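Local coordinates for oligopeptide ABC transporter, periplasmic oligopeptide-binding protein, putative (Thermotoga maritima MSB8, PDB 5IPW), which probably binds oligopeptides in the periplasm and passes them to a membrane ABC transporter for uptake into the cell, at residues R42-P47 against K117-S122; G97-W102 against Y111-R116; P126-D131 against D163-K168. All coordinates share one frame; numbering follows the deposited sequence.

Contact 1 of 3, residues R42-P47 against K117-S122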
loop_
_atom_site.group_PDB
_atom_site.type_symbol
_atom_site.label_atom_id
_atom_site.label_comp_id
_atom_site.label_asym_id
_atom_site.label_seq_id
_atom_site.Cartn_x
_atom_site.Cartn_y
_atom_site.Cartn_z
ATOM N N ARG A 42 17.922 24.194 -16.312
ATOM C CA ARG A 42 16.749 23.314 -16.206
ATOM C C ARG A 42 16.490 22.827 -14.783
ATOM O O ARG A 42 15.348 22.806 -14.326
ATOM C CB ARG A 42 16.938 22.076 -17.067
ATOM C CG ARG A 42 16.611 22.222 -18.537
ATOM C CD ARG A 42 16.730 20.857 -19.197
ATOM N NE ARG A 42 18.013 20.727 -19.852
ATOM C CZ ARG A 42 18.787 19.649 -19.868
ATOM N NH1 ARG A 42 18.472 18.527 -19.246
ATOM N NH2 ARG A 42 19.922 19.718 -20.526
ATOM N N LEU A 43 17.550 22.395 -14.106
ATOM C CA LEU A 43 17.445 21.917 -12.719
ATOM C C LEU A 43 17.083 23.041 -11.746
ATOM O O LEU A 43 17.338 24.208 -12.018
ATOM C CB LEU A 43 18.768 21.294 -12.268
ATOM C CG LEU A 43 19.163 19.979 -12.927
ATOM C CD1 LEU A 43 20.645 19.737 -12.722
ATOM C CD2 LEU A 43 18.352 18.827 -12.359
ATOM N N PRO A 44 16.495 22.688 -10.597
ATOM C CA PRO A 44 16.294 23.694 -9.560
ATOM C C PRO A 44 17.614 24.080 -8.901
ATOM O O PRO A 44 18.660 23.542 -9.255
ATOM C CB PRO A 44 15.389 22.985 -8.558
ATOM C CG PRO A 44 15.720 21.545 -8.724
ATOM C CD PRO A 44 16.015 21.360 -10.178
ATOM N N GLU A 45 17.560 25.013 -7.956
ATOM C CA GLU A 45 18.759 25.440 -7.242
ATOM C C GLU A 45 19.241 24.329 -6.328
ATOM O O GLU A 45 20.427 24.131 -6.175
ATOM C CB GLU A 45 18.489 26.706 -6.439
ATOM C CG GLU A 45 18.397 27.957 -7.305
ATOM C CD GLU A 45 18.112 29.228 -6.511
ATOM O OE1 GLU A 45 18.011 29.171 -5.257
ATOM O OE2 GLU A 45 17.984 30.292 -7.154
ATOM N N GLU A 46 18.305 23.600 -5.741
ATOM C CA GLU A 46 18.619 22.516 -4.830
ATOM C C GLU A 46 17.822 21.258 -5.219
ATOM O O GLU A 46 16.770 20.973 -4.632
ATOM C CB GLU A 46 18.302 22.937 -3.391
ATOM C CG GLU A 46 19.078 24.156 -2.888
ATOM C CD GLU A 46 18.970 24.338 -1.377
ATOM O OE1 GLU A 46 19.978 24.118 -0.669
ATOM O OE2 GLU A 46 17.871 24.680 -0.892
ATOM N N PRO A 47 18.318 20.500 -6.216
ATOM C CA PRO A 47 17.627 19.276 -6.627
ATOM C C PRO A 47 17.627 18.210 -5.539
ATOM O O PRO A 47 18.487 18.220 -4.669
ATOM C CB PRO A 47 18.459 18.790 -7.823
ATOM C CG PRO A 47 19.809 19.379 -7.611
ATOM C CD PRO A 47 19.541 20.726 -7.009
ATOM N N LYS A 117 13.319 25.887 -4.799
ATOM C CA LYS A 117 13.268 27.027 -5.688
ATOM C C LYS A 117 13.883 26.674 -7.038
ATOM O O LYS A 117 14.922 26.024 -7.110
ATOM C CB LYS A 117 13.999 28.218 -5.056
ATOM C CG LYS A 117 14.090 29.464 -5.934
ATOM C CD LYS A 117 14.777 30.613 -5.198
ATOM C CE LYS A 117 15.293 31.687 -6.151
ATOM N NZ LYS A 117 14.205 32.454 -6.820
ATOM N N GLY A 118 13.224 27.100 -8.106
ATOM C CA GLY A 118 13.713 26.868 -9.459
ATOM C C GLY A 118 13.208 25.603 -10.131
ATOM O O GLY A 118 13.564 25.341 -11.272
ATOM N N VAL A 119 12.387 24.813 -9.441
ATOM C CA VAL A 119 11.780 23.649 -10.064
ATOM C C VAL A 119 10.837 24.116 -11.160
ATOM O O VAL A 119 10.012 25.003 -10.950
ATOM C CB VAL A 119 10.984 22.787 -9.070
ATOM C CG1 VAL A 119 10.158 21.743 -9.813
ATOM C CG2 VAL A 119 11.916 22.104 -8.083
ATOM N N LYS A 120 10.957 23.496 -12.324
ATOM C CA LYS A 120 10.117 23.830 -13.447
ATOM C C LYS A 120 9.305 22.619 -13.880
ATOM O O LYS A 120 9.771 21.488 -13.775
ATOM C CB LYS A 120 10.982 24.366 -14.595
ATOM C CG LYS A 120 11.451 25.800 -14.370
ATOM C CD LYS A 120 12.673 26.169 -15.206
ATOM C CE LYS A 120 13.891 26.523 -14.352
ATOM N NZ LYS A 120 14.423 25.391 -13.544
ATOM N N TRP A 121 8.083 22.872 -14.346
ATOM C CA TRP A 121 7.260 21.851 -14.999
ATOM C C TRP A 121 7.934 21.375 -16.276
ATOM O O TRP A 121 8.860 22.021 -16.769
ATOM C CB TRP A 121 5.876 22.412 -15.352
ATOM C CG TRP A 121 5.026 22.734 -14.166
ATOM C CD1 TRP A 121 4.944 23.931 -13.512
ATOM C CD2 TRP A 121 4.132 21.849 -13.492
ATOM N NE1 TRP A 121 4.061 23.841 -12.468
ATOM C CE2 TRP A 121 3.549 22.573 -12.429
ATOM C CE3 TRP A 121 3.773 20.512 -13.675
ATOM C CZ2 TRP A 121 2.621 22.003 -11.557
ATOM C CZ3 TRP A 121 2.853 19.946 -12.810
ATOM C CH2 TRP A 121 2.294 20.688 -11.760
ATOM N N SER A 122 7.449 20.262 -16.828
ATOM C CA SER A 122 8.059 19.643 -18.018
ATOM C C SER A 122 8.051 20.525 -19.279
ATOM O O SER A 122 8.799 20.272 -20.217
ATOM C CB SER A 122 7.395 18.298 -18.311
ATOM O OG SER A 122 6.003 18.449 -18.532
HETATM O O HOH W 1 13.216 21.596 -12.841
#
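E45 N gives a hydrogen bond of 2.9 Å to K117 O. It is nearly straight, at 172° about the hydrogen. The next residue, G118, has phi 92°, a backbone shape that suits a residue without a side chain, and P44 comes close to it. The second direct bond comes from a side chain. K120 NZ lies 2.9 Å from R42 O and approaches it from above the carbonyl plane. The lysine chain is bent at chi3 and again at chi4 (65°), and these bends bring the ammonium back to the 42-47 segment. R42 O is gripped a second time by a water at 2.9 Å, which in turn accepts from K120 N. Beside these bonds, P44 CB rests on V119 CG2 at 3.6 Å. E45 and K117 cross at their ends. The carboxylate lies against the CD and CE methylenes, while E45 OE2 and K117 NZ stay 4.4 Å apart, too far for a salt bridge.

The contact joins two loops that run roughly antiparallel. One follows helix 39-42. The other lies within the family 5 extracellular solute-binding region and links strand 110-115 of an antiparallel sheet to helix 129-140. K120 NZ also bonds to Q41 O, where a positive charge would probably be favourable next to the carbonyl oxygens at the end of helix 39-42.

Farther out, R42 NH2 forms a salt bridge with E23. On the other loop, the V119 backbone is hydrogen-bonded to Y127, just before helix 129-140.

Contact 2 of 3, residues G97-W102 against Y111-R116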
loop_
_atom_site.group_PDB
_atom_site.type_symbol
_atom_site.label_atom_id
_atom_site.label_comp_id
_atom_site.label_asym_id
_atom_site.label_seq_id
_atom_site.Cartn_x
_atom_site.Cartn_y
_atom_site.Cartn_z
ATOM N N GLY A 97 11.195 14.600 -1.070
ATOM C CA GLY A 97 10.732 14.474 -2.449
ATOM C C GLY A 97 10.783 15.839 -3.092
ATOM O O GLY A 97 11.834 16.444 -3.129
ATOM N N LEU A 98 9.652 16.330 -3.587
ATOM C CA LEU A 98 9.594 17.702 -4.091
ATOM C C LEU A 98 9.746 18.726 -2.979
ATOM O O LEU A 98 10.124 19.860 -3.240
ATOM C CB LEU A 98 8.310 17.979 -4.864
ATOM C CG LEU A 98 8.497 17.796 -6.367
ATOM C CD1 LEU A 98 7.167 17.899 -7.079
ATOM C CD2 LEU A 98 9.478 18.793 -6.968
ATOM N N ALA A 99 9.436 18.329 -1.749
ATOM C CA ALA A 99 9.770 19.124 -0.583
ATOM C C ALA A 99 11.139 18.702 -0.069
ATOM O O ALA A 99 11.395 17.518 0.125
ATOM C CB ALA A 99 8.725 18.932 0.501
ATOM N N LYS A 100 12.023 19.674 0.145
ATOM C CA LYS A 100 13.322 19.403 0.762
ATOM C C LYS A 100 13.203 19.183 2.276
ATOM O O LYS A 100 13.982 18.432 2.869
ATOM C CB LYS A 100 14.324 20.505 0.437
ATOM C CG LYS A 100 14.009 21.872 1.016
ATOM C CD LYS A 100 14.851 22.941 0.334
ATOM C CE LYS A 100 14.834 24.252 1.102
ATOM N NZ LYS A 100 16.171 24.911 1.084
ATOM N N SER A 101 12.224 19.825 2.899
ATOM C CA SER A 101 11.988 19.653 4.334
ATOM C C SER A 101 10.596 20.109 4.687
ATOM O O SER A 101 9.981 20.902 3.969
ATOM C CB SER A 101 13.005 20.436 5.171
ATOM O OG SER A 101 12.985 21.817 4.844
ATOM N N TRP A 102 10.099 19.580 5.795
ATOM C CA TRP A 102 8.765 19.901 6.256
ATOM C C TRP A 102 8.770 20.066 7.761
ATOM O O TRP A 102 9.781 19.846 8.426
ATOM C CB TRP A 102 7.753 18.843 5.802
ATOM C CG TRP A 102 8.171 17.433 6.078
ATOM C CD1 TRP A 102 7.749 16.637 7.098
ATOM C CD2 TRP A 102 9.084 16.649 5.307
ATOM N NE1 TRP A 102 8.347 15.408 7.016
ATOM C CE2 TRP A 102 9.173 15.387 5.925
ATOM C CE3 TRP A 102 9.839 16.892 4.154
ATOM C CZ2 TRP A 102 9.988 14.370 5.432
ATOM C CZ3 TRP A 102 10.653 15.886 3.668
ATOM C CH2 TRP A 102 10.721 14.640 4.304
ATOM N N TYR A 111 0.888 21.915 9.001
ATOM C CA TYR A 111 2.079 21.360 8.363
ATOM C C TYR A 111 2.615 22.360 7.356
ATOM O O TYR A 111 1.859 22.886 6.542
ATOM C CB TYR A 111 1.741 20.055 7.650
ATOM C CG TYR A 111 1.204 18.981 8.565
ATOM C CD1 TYR A 111 -0.158 18.875 8.818
ATOM C CD2 TYR A 111 2.061 18.076 9.184
ATOM C CE1 TYR A 111 -0.655 17.891 9.657
ATOM C CE2 TYR A 111 1.575 17.088 10.022
ATOM C CZ TYR A 111 0.216 17.000 10.258
ATOM O OH TYR A 111 -0.273 16.018 11.087
ATOM N N ILE A 112 3.914 22.632 7.433
ATOM C CA ILE A 112 4.592 23.470 6.449
ATOM C C ILE A 112 5.499 22.583 5.609
ATOM O O ILE A 112 6.269 21.794 6.150
ATOM C CB ILE A 112 5.442 24.578 7.116
ATOM C CG1 ILE A 112 4.572 25.776 7.509
ATOM C CG2 ILE A 112 6.525 25.087 6.170
ATOM C CD1 ILE A 112 3.571 25.507 8.606
ATOM N N PHE A 113 5.405 22.721 4.289
ATOM C CA PHE A 113 6.322 22.050 3.370
ATOM C C PHE A 113 7.167 23.089 2.651
ATOM O O PHE A 113 6.638 24.057 2.100
ATOM C CB PHE A 113 5.561 21.206 2.348
ATOM C CG PHE A 113 4.923 19.983 2.928
ATOM C CD1 PHE A 113 5.650 18.817 3.082
ATOM C CD2 PHE A 113 3.593 19.998 3.321
ATOM C CE1 PHE A 113 5.066 17.683 3.627
ATOM C CE2 PHE A 113 3.002 18.871 3.859
ATOM C CZ PHE A 113 3.740 17.709 4.014
ATOM N N HIS A 114 8.481 22.869 2.662
ATOM C CA HIS A 114 9.432 23.776 2.041
ATOM C C HIS A 114 9.853 23.237 0.688
ATOM O O HIS A 114 10.477 22.182 0.593
ATOM C CB HIS A 114 10.651 23.956 2.938
ATOM C CG HIS A 114 10.322 24.535 4.276
ATOM N ND1 HIS A 114 10.294 25.893 4.511
ATOM C CD2 HIS A 114 9.986 23.942 5.446
ATOM C CE1 HIS A 114 9.967 26.109 5.772
ATOM N NE2 HIS A 114 9.773 24.943 6.360
ATOM N N LEU A 115 9.511 23.981 -0.354
ATOM C CA LEU A 115 9.727 23.549 -1.721
ATOM C C LEU A 115 11.100 23.967 -2.211
ATOM O O LEU A 115 11.824 24.689 -1.522
ATOM C CB LEU A 115 8.645 24.136 -2.627
ATOM C CG LEU A 115 7.201 23.885 -2.189
ATOM C CD1 LEU A 115 6.245 24.399 -3.254
ATOM C CD2 LEU A 115 6.950 22.413 -1.913
ATOM N N ARG A 116 11.436 23.520 -3.418
ATOM C CA ARG A 116 12.761 23.695 -3.971
ATOM C C ARG A 116 12.633 24.774 -5.031
ATOM O O ARG A 116 11.895 24.622 -6.007
ATOM C CB ARG A 116 13.284 22.370 -4.544
ATOM C CG ARG A 116 12.770 21.145 -3.784
ATOM C CD ARG A 116 13.168 19.811 -4.399
ATOM N NE ARG A 116 14.498 19.477 -3.938
ATOM C CZ ARG A 116 14.805 18.570 -3.021
ATOM N NH1 ARG A 116 13.896 17.798 -2.439
ATOM N NH2 ARG A 116 16.076 18.428 -2.694
#
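W102 and F113 form a non-hydrogen-bonded pair of an antiparallel beta hairpin, with their side chains on one face. S101 and H114 form the hydrogen-bonded pair, with theirs on the other. The main-chain bonds set this register. H114 N donates to S101 O at 2.8 Å, and K100 N donates to H114 O at 3.0 Å. The second bond is the more bent, at 137° about the hydrogen. It falls where the first strand turns a corner at K100. W102 CA also brings its hydrogen to I112 O, a CA-H...O contact of 3.1 Å.

The apolar contacts centre on F113. Its CD1 atom lies 3.4 Å from W102 CB and 4.0 Å from A99 CB. With CG between the backbone N and carbonyl carbon (chi1 49°), the W102 indole is carried away from the strand pair, and CB is the part nearest F113. The five-membered ring of W102 and the F113 ring meet obliquely, with planes 35° apart.

The H114 ring has I112 CG2 over one face. The backbone of S101 lies at its edge, and S101 OG sits 3.7 Å from H114 CB. H114 NE2 is hydrogen-bonded to E103. The R116 chain bends at chi3 and carries the guanidinium to G97, where NH1 gives a weak bond of 2.6 Å to G97 O. K100 CB lies over one guanidinium face.

The F113 side is apolar, while the H114 side mixes serine and histidine with I112. Two basic side chains meet E46 through different groups: R116 NE bonds to its backbone O, and K100 NZ forms a salt bridge with its carboxylate, whose charge is probably offset by K100.

Contact 3 of 3, residues P126-D131 against D163-K168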
loop_
_atom_site.group_PDB
_atom_site.type_symbol
_atom_site.label_atom_id
_atom_site.label_comp_id
_atom_site.label_asym_id
_atom_site.label_seq_id
_atom_site.Cartn_x
_atom_site.Cartn_y
_atom_site.Cartn_z
ATOM N N PRO A 126 7.451 27.735 -14.258
ATOM C CA PRO A 126 7.845 27.552 -12.861
ATOM C C PRO A 126 6.822 26.817 -12.001
ATOM O O PRO A 126 5.618 27.028 -12.117
ATOM C CB PRO A 126 8.047 28.983 -12.348
ATOM C CG PRO A 126 7.342 29.857 -13.322
ATOM C CD PRO A 126 7.384 29.156 -14.638
ATOM N N TYR A 127 7.334 25.949 -11.139
ATOM C CA TYR A 127 6.519 25.236 -10.183
ATOM C C TYR A 127 6.652 25.939 -8.848
ATOM O O TYR A 127 7.770 26.178 -8.378
ATOM C CB TYR A 127 6.991 23.794 -10.052
ATOM C CG TYR A 127 6.298 23.034 -8.960
ATOM C CD1 TYR A 127 4.938 22.804 -9.009
ATOM C CD2 TYR A 127 7.005 22.556 -7.865
ATOM C CE1 TYR A 127 4.292 22.107 -8.004
ATOM C CE2 TYR A 127 6.366 21.862 -6.849
ATOM C CZ TYR A 127 5.011 21.636 -6.930
ATOM O OH TYR A 127 4.384 20.930 -5.936
ATOM N N THR A 128 5.506 26.257 -8.246
ATOM C CA THR A 128 5.450 27.015 -7.008
ATOM C C THR A 128 4.394 26.410 -6.115
ATOM O O THR A 128 3.677 25.498 -6.523
ATOM C CB THR A 128 5.089 28.489 -7.267
ATOM O OG1 THR A 128 3.738 28.580 -7.731
ATOM C CG2 THR A 128 6.020 29.092 -8.310
ATOM N N ALA A 129 4.289 26.934 -4.899
ATOM C CA ALA A 129 3.286 26.472 -3.948
ATOM C C ALA A 129 1.877 26.846 -4.383
ATOM O O ALA A 129 0.907 26.270 -3.895
ATOM C CB ALA A 129 3.571 27.034 -2.568
ATOM N N HIS A 130 1.757 27.799 -5.299
ATOM C CA HIS A 130 0.445 28.163 -5.822
ATOM C C HIS A 130 -0.169 27.021 -6.630
ATOM O O HIS A 130 -1.389 26.873 -6.655
ATOM C CB HIS A 130 0.526 29.448 -6.642
ATOM C CG HIS A 130 1.158 30.579 -5.895
ATOM N ND1 HIS A 130 0.592 31.131 -4.766
ATOM C CD2 HIS A 130 2.331 31.230 -6.086
ATOM C CE1 HIS A 130 1.384 32.080 -4.301
ATOM N NE2 HIS A 130 2.445 32.161 -5.082
ATOM N N ASP A 131 0.668 26.199 -7.260
ATOM C CA ASP A 131 0.178 25.005 -7.957
ATOM C C ASP A 131 -0.441 23.976 -7.006
ATOM O O ASP A 131 -1.352 23.238 -7.390
ATOM C CB ASP A 131 1.303 24.359 -8.757
ATOM C CG ASP A 131 1.710 25.190 -9.943
ATOM O OD1 ASP A 131 0.810 25.752 -10.605
ATOM O OD2 ASP A 131 2.924 25.279 -10.223
ATOM N N ASP A 163 4.822 31.689 0.758
ATOM C CA ASP A 163 5.503 32.345 -0.359
ATOM C C ASP A 163 5.572 31.338 -1.501
ATOM O O ASP A 163 5.020 30.243 -1.394
ATOM C CB ASP A 163 6.894 32.846 0.044
ATOM C CG ASP A 163 7.773 31.748 0.592
ATOM O OD1 ASP A 163 7.967 30.730 -0.101
ATOM O OD2 ASP A 163 8.274 31.902 1.725
ATOM N N ASP A 164 6.253 31.698 -2.582
ATOM C CA ASP A 164 6.327 30.836 -3.760
ATOM C C ASP A 164 6.784 29.415 -3.460
ATOM O O ASP A 164 6.419 28.488 -4.179
ATOM C CB ASP A 164 7.264 31.441 -4.807
ATOM C CG ASP A 164 6.648 32.610 -5.536
ATOM O OD1 ASP A 164 5.423 32.833 -5.417
ATOM O OD2 ASP A 164 7.404 33.305 -6.240
ATOM N N TYR A 165 7.584 29.248 -2.416
ATOM C CA TYR A 165 8.210 27.971 -2.133
ATOM C C TYR A 165 7.901 27.447 -0.737
ATOM O O TYR A 165 8.615 26.598 -0.213
ATOM C CB TYR A 165 9.712 28.103 -2.394
ATOM C CG TYR A 165 9.957 28.599 -3.800
ATOM C CD1 TYR A 165 9.624 27.804 -4.899
ATOM C CD2 TYR A 165 10.455 29.879 -4.040
ATOM C CE1 TYR A 165 9.810 28.254 -6.196
ATOM C CE2 TYR A 165 10.647 30.342 -5.335
ATOM C CZ TYR A 165 10.325 29.521 -6.410
ATOM O OH TYR A 165 10.509 29.955 -7.704
ATOM N N THR A 166 6.814 27.933 -0.148
ATOM C CA THR A 166 6.345 27.425 1.137
ATOM C C THR A 166 4.836 27.295 1.087
ATOM O O THR A 166 4.138 28.253 0.749
ATOM C CB THR A 166 6.716 28.353 2.312
ATOM O OG1 THR A 166 7.963 29.002 2.052
ATOM C CG2 THR A 166 6.828 27.555 3.590
ATOM N N VAL A 167 4.348 26.103 1.419
ATOM C CA VAL A 167 2.921 25.815 1.443
ATOM C C VAL A 167 2.561 25.355 2.847
ATOM O O VAL A 167 3.306 24.595 3.476
ATOM C CB VAL A 167 2.514 24.754 0.383
ATOM C CG1 VAL A 167 3.311 23.466 0.530
ATOM C CG2 VAL A 167 1.012 24.468 0.437
ATOM N N LYS A 168 1.417 25.832 3.326
ATOM C CA LYS A 168 0.957 25.567 4.678
ATOM C C LYS A 168 -0.394 24.880 4.621
ATOM O O LYS A 168 -1.323 25.388 4.004
ATOM C CB LYS A 168 0.855 26.885 5.460
ATOM C CG LYS A 168 0.173 26.787 6.822
ATOM C CD LYS A 168 0.188 28.122 7.556
ATOM C CE LYS A 168 -0.620 28.065 8.848
ATOM N NZ LYS A 168 -0.261 29.164 9.785
HETATM O O HOH W 2 10.296 27.469 -9.731
#
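The ring of Y165 turns its edge to Y127 O, with CE1 at 3.6 Å from that oxygen. A water links Y127 O to Y165 OH. One face of the tyrosine carries D164 CB, offset toward the rim. T128 CG2 approaches the ring obliquely. The H130 ring is met at its edge. D164 OD1 lies near the imidazole plane and accepts from H130 NE2 at 3.1 Å. The nitrogen comes in nearly along the C-O axis of the carboxylate, and the two planes stand 82° apart. The bond itself is somewhat bent, at 137° about the hydrogen. D164 holds CG anti to its carbonyl carbon (chi1 -75°), which brings OD1 to the H130 edge. An alanine here would remove the carboxylate and probably leave H130 NE2 without its mate and the imidazole freer to turn.

The backbone of D164 also takes part. Its carbonyl O accepts from A129 N at 2.7 Å. A129 CB points to the other segment and touches V167 CB at 3.9 Å, close to T166 O. This buried methyl also packs on L115 of the neighbouring strand.

Each segment is braced from within. D163 OD1 accepts from Y165 N at 2.8 Å, which makes an Asx turn, and also from T166 OG1. The T128 side chain accepts from H130 N at 3.2 Å. In return, T128 N makes a weak bond to D131 OD2. D131 has further partners in W121 and A192.

T128 and D131 thus form a capping box at the N terminus of helix 129-140. The capped helix start docks on a type I beta turn, D163 to T166, which joins antiparallel strands 157-163 and 166-171.

Overall arrangement
From the N terminus, the chain leaves helix 39-42, and contact 1 closes a long loop when residues 117-122 return to residues 42-47, just after that helix. Contact 2 is nested inside that loop as a local hairpin of strands 94-105 and 110-115. The chain then runs straight into contact 1. Contact 3 follows in series: it joins the start of helix 129-140 to the turn before strand 166-171. Strands 110-115 and 166-171 are neighbours in one antiparallel sheet, so contacts 2 and 3 share it. The three lie about 10 to 14 Å apart between centres. Contact 1 brings the 42-47 loop to this unit; contacts 2 and 3 hold its strands and helix together.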